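PDB 6KBC: CghA from Chaetomium globosum, which is a fungal protein of the Diels-Alderase family, with N- and C-terminal family domains of the calycin clan, and binds the ligand WK1. Local coordinates for residues A[352-355]-A[361-364]. Sequence-based numbering, arbitrary orientation.
With WK1 ((2S)-3-[(2S,4E)-4-[[(1R,2S,4aR,6S,8R,8aS)-2-[(E)-but-2-en-2-yl]-6,8-dimethyl-1,2,4a,5,6,7,8,8a-octahydronaphthalen-1-yl]-oxidanyl-methylidene]-3,5-bis(oxidanylidene)pyrrolidin-2-yl]-2-methyl-2-oxidanyl-propanoic acid), chain B.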
loop_
_atom_site.group_PDB
_atom_site.type_symbol
_atom_site.label_atom_id
_atom_site.label_comp_id
_atom_site.label_asym_id
_atom_site.label_seq_id
_atom_site.Cartn_x
_atom_site.Cartn_y
_atom_site.Cartn_z
ATOM N N LYS A 352 12.942 -6.133 7.851
ATOM C CA LYS A 352 14.069 -6.600 7.071
ATOM C C LYS A 352 14.986 -5.432 6.743
ATOM O O LYS A 352 14.519 -4.295 6.573
ATOM C CB LYS A 352 13.605 -7.292 5.783
ATOM C CG LYS A 352 12.884 -6.400 4.820
ATOM C CD LYS A 352 12.492 -7.189 3.566
ATOM C CE LYS A 352 11.776 -6.290 2.581
ATOM N NZ LYS A 352 11.367 -6.999 1.331
ATOM N N PRO A 353 16.293 -5.679 6.661
ATOM C CA PRO A 353 17.236 -4.605 6.324
ATOM C C PRO A 353 17.048 -4.122 4.900
ATOM O O PRO A 353 16.717 -4.898 3.999
ATOM C CB PRO A 353 18.614 -5.270 6.492
ATOM C CG PRO A 353 18.380 -6.474 7.344
ATOM C CD PRO A 353 16.979 -6.940 7.000
ATOM N N THR A 354 17.262 -2.822 4.690
ATOM C CA THR A 354 17.335 -2.272 3.341
ATOM C C THR A 354 18.739 -1.761 3.034
ATOM O O THR A 354 18.929 -1.023 2.066
ATOM C CB THR A 354 16.334 -1.137 3.139
ATOM O OG1 THR A 354 16.566 -0.130 4.126
ATOM C CG2 THR A 354 14.862 -1.649 3.228
ATOM N N SER A 355 19.700 -2.095 3.877
ATOM C CA SER A 355 21.100 -1.769 3.668
ATOM C C SER A 355 21.906 -2.733 4.512
ATOM O O SER A 355 21.361 -3.453 5.349
ATOM C CB SER A 355 21.404 -0.327 4.072
ATOM O OG SER A 355 21.344 -0.224 5.484
ATOM N N GLY A 361 22.608 1.999 9.024
ATOM C CA GLY A 361 21.695 0.936 8.636
ATOM C C GLY A 361 20.253 1.416 8.570
ATOM O O GLY A 361 19.820 2.278 9.337
ATOM N N THR A 362 19.517 0.864 7.617
ATOM C CA THR A 362 18.124 1.218 7.398
ATOM C C THR A 362 17.323 -0.062 7.230
ATOM O O THR A 362 17.873 -1.150 7.011
ATOM C CB THR A 362 17.943 2.106 6.163
ATOM O OG1 THR A 362 18.538 1.460 5.033
ATOM C CG2 THR A 362 18.569 3.500 6.365
ATOM N N GLY A 363 16.007 0.074 7.309
ATOM C CA GLY A 363 15.195 -1.118 7.280
ATOM C C GLY A 363 13.814 -0.839 6.737
ATOM O O GLY A 363 13.451 0.297 6.416
ATOM N N ASN A 364 13.051 -1.924 6.641
ATOM C CA ASN A 364 11.701 -1.954 6.100
ATOM C C ASN A 364 10.889 -2.732 7.129
ATOM O O ASN A 364 11.124 -3.927 7.328
ATOM C CB ASN A 364 11.694 -2.624 4.725
ATOM C CG ASN A 364 10.289 -2.812 4.152
ATOM O OD1 ASN A 364 9.277 -2.540 4.806
ATOM N ND2 ASN A 364 10.229 -3.266 2.909
HETATM O O WK1 B . 9.206 -8.269 0.922
HETATM C C17 WK1 B . 8.148 -7.886 1.351
HETATM O O1 WK1 B . 7.295 -8.641 1.722
HETATM C C19 WK1 B . 7.866 -6.442 1.446
HETATM O O2 WK1 B . 8.965 -5.660 1.124
HETATM C C18 WK1 B . 7.532 -6.107 2.867
HETATM C C20 WK1 B . 6.765 -6.231 0.444
HETATM C C22 WK1 B . 6.086 -4.941 0.662
HETATM N N WK1 B . 4.886 -4.662 -0.104
HETATM C C21 WK1 B . 4.945 -3.427 -0.589
HETATM O O5 WK1 B . 3.974 -2.904 -1.302
HETATM C C23 WK1 B . 6.858 -3.734 0.476
HETATM O O4 WK1 B . 8.057 -3.504 0.972
HETATM C C24 WK1 B . 6.199 -2.723 -0.277
HETATM C C16 WK1 B . 6.697 -1.391 -0.601
HETATM O O3 WK1 B . 7.850 -1.067 -0.159
HETATM C C9 WK1 B . 5.837 -0.418 -1.291
HETATM C C8 WK1 B . 5.049 0.162 -0.082
HETATM C C12 WK1 B . 4.599 -0.772 1.022
HETATM C C13 WK1 B . 3.396 -1.299 1.061
HETATM C C90 WK1 B . 2.986 -2.221 2.158
HETATM C C14 WK1 B . 5.537 -1.126 2.120
HETATM C C7 WK1 B . 5.813 1.250 0.610
HETATM C C6 WK1 B . 6.272 2.247 -0.098
HETATM C C3 WK1 B . 6.253 2.088 -1.584
HETATM C C4 WK1 B . 6.577 0.681 -2.041
HETATM C C5 WK1 B . 6.230 0.605 -3.516
HETATM C C11 WK1 B . 6.697 -0.696 -4.088
HETATM C C2 WK1 B . 6.999 3.128 -2.379
HETATM C C1 WK1 B . 6.392 3.085 -3.745
HETATM C C10 WK1 B . 6.819 4.181 -4.664
HETATM C C WK1 B . 6.748 1.761 -4.349
HETATM O O HOH W 1 20.042 -2.496 7.891
#
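Lys352 and Asn364 form an antiparallel hydrogen-bonded pair at the turn end of the beta hairpin made by strands 348-353 and 363-375, in the calycin-like C-terminal domain; Lys352 N reaches Asn364 O at 2.9 Å, and Asn364 N returns a bond to Lys352 O. One step toward the turn, Pro353 faces Gly363 in a non-hydrogen-bonded pair, and Thr354 N then meets Thr362 O almost straight (171° at the hydrogen), although it sits above the carbonyl plane. That same carbonyl also takes a water that bridges to Ser355 O. Side chains join in here: Ser355 OG accepts from Thr362 N at 3.0 Å, a chi1 of 71° setting it between its own backbone N and carbonyl carbon, from where it reaches across. Thr354 OG1 and Thr362 OG1 are hydrogen-bonded at 2.7 Å where their side chains cross at about a right angle, and Thr354 OG1 is also bonded to Glu392 O of the adjoining strand, while its methyl CG2 packs on Asn364 CB. At the ligand end Lys352 and Asn364 run side by side, and Lys352 CE lies 3.4 Å from Asn364 ND2. Trp350 NE1 bonds to Asn364 OD1 and so helps fix the rotation of the amide, whose ND2 donates to WK1 O4 at 2.9 Å. The extended lysine reaches further along WK1, where Lys352 NZ donates to WK1 O2 at 2.8 Å and to its carboxyl oxygen O at a short 2.5 Å.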